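Local coordinates for MTH396 protein (Methanothermobacter thermautotrophicus, PDB 1NXH) that is of unknown function but belongs to the EhaM family and forms a homodimer, which interchain disulfide bonds can link covalently, at residues I86-I99 with A112-L124. Residues are numbered along the deposited sequence; the frame is centred on the assembly and turned at random.
Sequences IISVDDAEALKDEI and ALSEGRRRLHEIL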
loop_
_atom_site.group_PDB
_atom_site.type_symbol
_atom_site.label_atom_id
_atom_site.label_comp_id
_atom_site.label_asym_id
_atom_site.label_seq_id
_atom_site.Cartn_x
_atom_site.Cartn_y
_atom_site.Cartn_z
ATOM N N ILE A 86 10.376 9.834 12.350
ATOM C CA ILE A 86 11.786 9.814 11.996
ATOM C C ILE A 86 11.988 10.708 10.767
ATOM O O ILE A 86 13.092 11.205 10.509
ATOM C CB ILE A 86 12.215 8.396 11.625
ATOM C CG1 ILE A 86 12.130 7.493 12.846
ATOM C CG2 ILE A 86 13.602 8.402 11.025
ATOM C CD1 ILE A 86 12.378 6.037 12.514
ATOM N N ILE A 87 10.915 10.891 10.001
ATOM C CA ILE A 87 10.957 11.723 8.797
ATOM C C ILE A 87 9.903 12.838 8.750
ATOM O O ILE A 87 8.712 12.612 8.959
ATOM C CB ILE A 87 10.855 10.853 7.546
ATOM C CG1 ILE A 87 12.184 10.115 7.378
ATOM C CG2 ILE A 87 10.496 11.706 6.337
ATOM C CD1 ILE A 87 12.270 9.271 6.162
ATOM N N SER A 88 10.362 14.047 8.471
ATOM C CA SER A 88 9.468 15.182 8.427
ATOM C C SER A 88 8.417 14.974 7.375
ATOM O O SER A 88 8.666 14.326 6.353
ATOM C CB SER A 88 10.234 16.454 8.097
ATOM O OG SER A 88 10.721 16.395 6.773
ATOM N N VAL A 89 7.240 15.532 7.634
ATOM C CA VAL A 89 6.137 15.436 6.688
ATOM C C VAL A 89 6.577 16.095 5.391
ATOM O O VAL A 89 6.329 15.591 4.295
ATOM C CB VAL A 89 4.868 16.171 7.189
ATOM C CG1 VAL A 89 3.882 16.308 6.049
ATOM C CG2 VAL A 89 4.211 15.398 8.342
ATOM N N ASP A 90 7.238 17.237 5.541
ATOM C CA ASP A 90 7.727 17.990 4.405
ATOM C C ASP A 90 8.568 17.069 3.544
ATOM O O ASP A 90 8.324 16.943 2.343
ATOM C CB ASP A 90 8.531 19.188 4.900
ATOM C CG ASP A 90 7.710 20.088 5.821
ATOM O OD1 ASP A 90 8.192 21.176 6.193
ATOM O OD2 ASP A 90 6.574 19.705 6.182
ATOM N N ASP A 91 9.541 16.407 4.164
ATOM C CA ASP A 91 10.393 15.468 3.440
ATOM C C ASP A 91 9.510 14.434 2.739
ATOM O O ASP A 91 9.585 14.244 1.512
ATOM C CB ASP A 91 11.337 14.731 4.400
ATOM C CG ASP A 91 12.528 15.567 4.828
ATOM O OD1 ASP A 91 13.234 15.134 5.766
ATOM O OD2 ASP A 91 12.764 16.640 4.228
ATOM N N ALA A 92 8.665 13.780 3.534
ATOM C CA ALA A 92 7.782 12.735 3.041
ATOM C C ALA A 92 6.988 13.123 1.810
ATOM O O ALA A 92 7.020 12.428 0.791
ATOM C CB ALA A 92 6.833 12.298 4.150
ATOM N N GLU A 93 6.278 14.239 1.907
ATOM C CA GLU A 93 5.447 14.693 0.806
ATOM C C GLU A 93 6.290 14.919 -0.437
ATOM O O GLU A 93 5.963 14.432 -1.528
ATOM C CB GLU A 93 4.716 15.972 1.191
ATOM C CG GLU A 93 3.309 16.057 0.613
ATOM C CD GLU A 93 2.356 15.046 1.242
ATOM O OE1 GLU A 93 2.256 15.021 2.488
ATOM O OE2 GLU A 93 1.702 14.286 0.495
ATOM N N ALA A 94 7.387 15.647 -0.262
ATOM C CA ALA A 94 8.303 15.932 -1.360
ATOM C C ALA A 94 8.671 14.645 -2.066
ATOM O O ALA A 94 8.507 14.533 -3.278
ATOM C CB ALA A 94 9.554 16.589 -0.830
ATOM N N LEU A 95 9.164 13.682 -1.290
ATOM C CA LEU A 95 9.573 12.383 -1.810
ATOM C C LEU A 95 8.472 11.684 -2.593
ATOM O O LEU A 95 8.708 11.120 -3.678
ATOM C CB LEU A 95 10.012 11.471 -0.669
ATOM C CG LEU A 95 10.491 10.087 -1.135
ATOM C CD1 LEU A 95 11.705 10.237 -2.071
ATOM C CD2 LEU A 95 10.844 9.231 0.080
ATOM N N LYS A 96 7.265 11.709 -2.039
ATOM C CA LYS A 96 6.145 11.070 -2.709
ATOM C C LYS A 96 5.863 11.797 -4.018
ATOM O O LYS A 96 5.492 11.174 -5.016
ATOM C CB LYS A 96 4.922 11.071 -1.789
ATOM C CG LYS A 96 5.045 10.063 -0.639
ATOM C CD LYS A 96 4.341 10.527 0.636
ATOM C CE LYS A 96 2.815 10.518 0.491
ATOM N NZ LYS A 96 2.137 11.105 1.691
ATOM N N ASP A 97 6.073 13.112 -4.020
ATOM C CA ASP A 97 5.836 13.904 -5.215
ATOM C C ASP A 97 6.709 13.448 -6.369
ATOM O O ASP A 97 6.212 13.000 -7.413
ATOM C CB ASP A 97 6.105 15.381 -4.947
ATOM C CG ASP A 97 5.059 16.003 -4.058
ATOM O OD1 ASP A 97 3.897 15.557 -4.125
ATOM O OD2 ASP A 97 5.388 16.946 -3.308
ATOM N N GLU A 98 8.017 13.570 -6.172
ATOM C CA GLU A 98 8.987 13.190 -7.185
ATOM C C GLU A 98 8.867 11.765 -7.682
ATOM O O GLU A 98 9.011 11.537 -8.883
ATOM C CB GLU A 98 10.399 13.428 -6.678
ATOM C CG GLU A 98 10.559 13.235 -5.208
ATOM C CD GLU A 98 11.912 13.691 -4.763
ATOM O OE1 GLU A 98 12.369 14.730 -5.286
ATOM O OE2 GLU A 98 12.520 13.025 -3.897
ATOM N N ILE A 99 8.622 10.802 -6.790
ATOM C CA ILE A 99 8.489 9.416 -7.246
ATOM C C ILE A 99 7.233 9.314 -8.092
ATOM O O ILE A 99 7.235 8.703 -9.158
ATOM C CB ILE A 99 8.339 8.390 -6.094
ATOM C CG1 ILE A 99 9.442 8.578 -5.045
ATOM C CG2 ILE A 99 8.395 6.952 -6.669
ATOM C CD1 ILE A 99 10.829 8.239 -5.537
ATOM N N ALA A 112 10.470 2.467 -10.102
ATOM C CA ALA A 112 10.322 3.756 -9.421
ATOM C C ALA A 112 10.395 3.657 -7.891
ATOM O O ALA A 112 10.996 4.507 -7.229
ATOM C CB ALA A 112 9.011 4.412 -9.836
ATOM N N LEU A 113 9.781 2.620 -7.332
ATOM C CA LEU A 113 9.785 2.425 -5.888
ATOM C C LEU A 113 11.222 2.246 -5.390
ATOM O O LEU A 113 11.595 2.757 -4.329
ATOM C CB LEU A 113 8.953 1.189 -5.523
ATOM C CG LEU A 113 8.315 1.159 -4.131
ATOM C CD1 LEU A 113 7.739 -0.199 -3.879
ATOM C CD2 LEU A 113 9.340 1.473 -3.052
ATOM N N SER A 114 12.023 1.511 -6.160
ATOM C CA SER A 114 13.411 1.258 -5.800
ATOM C C SER A 114 14.141 2.573 -5.629
ATOM O O SER A 114 14.850 2.769 -4.643
ATOM C CB SER A 114 14.088 0.419 -6.880
ATOM O OG SER A 114 13.413 -0.816 -7.047
ATOM N N GLU A 115 13.954 3.478 -6.584
ATOM C CA GLU A 115 14.591 4.790 -6.542
ATOM C C GLU A 115 14.107 5.559 -5.310
ATOM O O GLU A 115 14.870 6.314 -4.692
ATOM C CB GLU A 115 14.256 5.579 -7.814
ATOM C CG GLU A 115 15.469 6.078 -8.588
ATOM C CD GLU A 115 16.349 7.011 -7.769
ATOM O OE1 GLU A 115 15.810 7.990 -7.205
ATOM O OE2 GLU A 115 17.576 6.774 -7.695
ATOM N N GLY A 116 12.836 5.367 -4.954
ATOM C CA GLY A 116 12.276 6.049 -3.794
ATOM C C GLY A 116 12.878 5.505 -2.506
ATOM O O GLY A 116 13.055 6.234 -1.511
ATOM N N ARG A 117 13.169 4.204 -2.539
ATOM C CA ARG A 117 13.773 3.513 -1.420
ATOM C C ARG A 117 15.124 4.204 -1.239
ATOM O O ARG A 117 15.502 4.598 -0.130
ATOM C CB ARG A 117 13.969 2.049 -1.781
ATOM C CG ARG A 117 14.256 1.158 -0.611
ATOM C CD ARG A 117 13.026 0.389 -0.255
ATOM N NE ARG A 117 12.546 -0.348 -1.418
ATOM C CZ ARG A 117 11.459 -1.123 -1.435
ATOM N NH1 ARG A 117 10.710 -1.277 -0.340
ATOM N NH2 ARG A 117 11.118 -1.748 -2.563
ATOM N N ARG A 118 15.834 4.365 -2.355
ATOM C CA ARG A 118 17.139 5.020 -2.356
ATOM C C ARG A 118 17.107 6.421 -1.734
ATOM O O ARG A 118 17.770 6.671 -0.718
ATOM C CB ARG A 118 17.705 5.105 -3.789
ATOM C CG ARG A 118 18.355 3.804 -4.297
ATOM C CD ARG A 118 19.346 4.027 -5.463
ATOM N NE ARG A 118 18.701 4.248 -6.764
ATOM C CZ ARG A 118 18.064 3.314 -7.474
ATOM N NH1 ARG A 118 17.972 2.066 -7.023
ATOM N NH2 ARG A 118 17.505 3.632 -8.636
ATOM N N ARG A 119 16.339 7.333 -2.329
ATOM C CA ARG A 119 16.288 8.681 -1.794
ATOM C C ARG A 119 15.821 8.685 -0.344
ATOM O O ARG A 119 16.144 9.596 0.408
ATOM C CB ARG A 119 15.401 9.579 -2.652
ATOM C CG ARG A 119 15.926 11.027 -2.691
ATOM C CD ARG A 119 15.202 11.870 -3.728
ATOM N NE ARG A 119 14.947 11.098 -4.946
ATOM C CZ ARG A 119 14.440 11.596 -6.074
ATOM N NH1 ARG A 119 14.127 12.883 -6.157
ATOM N NH2 ARG A 119 14.237 10.801 -7.123
ATOM N N LEU A 120 15.075 7.659 0.049
ATOM C CA LEU A 120 14.601 7.550 1.424
ATOM C C LEU A 120 15.790 7.326 2.331
ATOM O O LEU A 120 16.047 8.114 3.243
ATOM C CB LEU A 120 13.644 6.369 1.589
ATOM C CG LEU A 120 13.272 6.125 3.061
ATOM C CD1 LEU A 120 12.542 7.337 3.580
ATOM C CD2 LEU A 120 12.403 4.884 3.224
ATOM N N HIS A 121 16.494 6.221 2.085
ATOM C CA HIS A 121 17.686 5.862 2.854
ATOM C C HIS A 121 18.531 7.107 3.015
ATOM O O HIS A 121 19.044 7.406 4.095
ATOM C CB HIS A 121 18.499 4.793 2.118
ATOM C CG HIS A 121 17.906 3.424 2.203
ATOM N ND1 HIS A 121 17.844 2.712 3.382
ATOM C CD2 HIS A 121 17.317 2.645 1.265
ATOM C CE1 HIS A 121 17.240 1.556 3.169
ATOM N NE2 HIS A 121 16.909 1.491 1.892
ATOM N N GLU A 122 18.659 7.835 1.915
ATOM C CA GLU A 122 19.420 9.064 1.896
ATOM C C GLU A 122 18.939 9.926 3.052
ATOM O O GLU A 122 19.690 10.230 3.975
ATOM C CB GLU A 122 19.179 9.771 0.571
ATOM C CG GLU A 122 20.183 10.830 0.240
ATOM C CD GLU A 122 20.445 10.876 -1.243
ATOM O OE1 GLU A 122 19.451 10.885 -1.997
ATOM O OE2 GLU A 122 21.630 10.893 -1.652
ATOM N N ILE A 123 17.666 10.296 2.999
ATOM C CA ILE A 123 17.050 11.125 4.021
ATOM C C ILE A 123 17.319 10.593 5.417
ATOM O O ILE A 123 17.779 11.324 6.294
ATOM C CB ILE A 123 15.528 11.208 3.803
ATOM C CG1 ILE A 123 15.234 11.902 2.472
ATOM C CG2 ILE A 123 14.873 11.981 4.935
ATOM C CD1 ILE A 123 13.790 11.816 2.049
ATOM N N LEU A 124 17.027 9.315 5.618
ATOM C CA LEU A 124 17.236 8.700 6.918
ATOM C C LEU A 124 18.650 8.949 7.409
ATOM O O LEU A 124 18.863 9.277 8.574
ATOM C CB LEU A 124 16.977 7.199 6.843
ATOM C CG LEU A 124 15.528 6.794 6.566
ATOM C CD1 LEU A 124 15.424 5.274 6.486
ATOM C CD2 LEU A 124 14.618 7.353 7.666
#
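The guanidinium of R119 and the carboxylate of E98 reach out from opposite helices and meet with their planes 59° apart, E98 OE1 approaching the guanidinium obliquely. They form a salt bridge between R119 NH1 and E98 OE1, though the exact place of NH1 is uncertain. On the other flank, R119 NH2 donates to E115 OE1 at 3.2 Å, nearly along the C-O axis and tilted a little out of the guanidinium plane. E115 OE2 in turn takes NE of R118 at 2.9 Å from above the carboxylate plane, while the guanidinium of R118 has E115 CA and S114 O over one face, offset toward the rim. Long, flexible charged chains suit this border: E98 and R119 bridge the helices, while E115 ties R118 and R119 along one of them.

Beneath this network, helices 89-104 and 109-124 pack as an antiparallel helical hairpin; over segments 89-99 and 112-124 the axes come within 10.1 Å at 151°. L95 is a knob in the hole made by G116, R119, L120 and I123: with CG anti to the backbone N (chi1 -179°), its CD1 lies 3.8 Å from R119 CB. G116 brings bare backbone up to I99, whose CG2 also packs 4.1 Å from A112 CB; the 6.1 Å between I99 CA and G116 CA is consistent with small residues allowing a close approach. At the other end I87, just before helix 89-104, sets CD1 against both L120 and L124, crossing L124 at about a right angle with CD1 3.4 Å from L124 CD2. I86 CG2 touches the same methyl at 3.7 Å. Helix 77-83 supports I87 and L120 through V81 and L80, while L43 and I42 of the second subunit pack on I86 and L124.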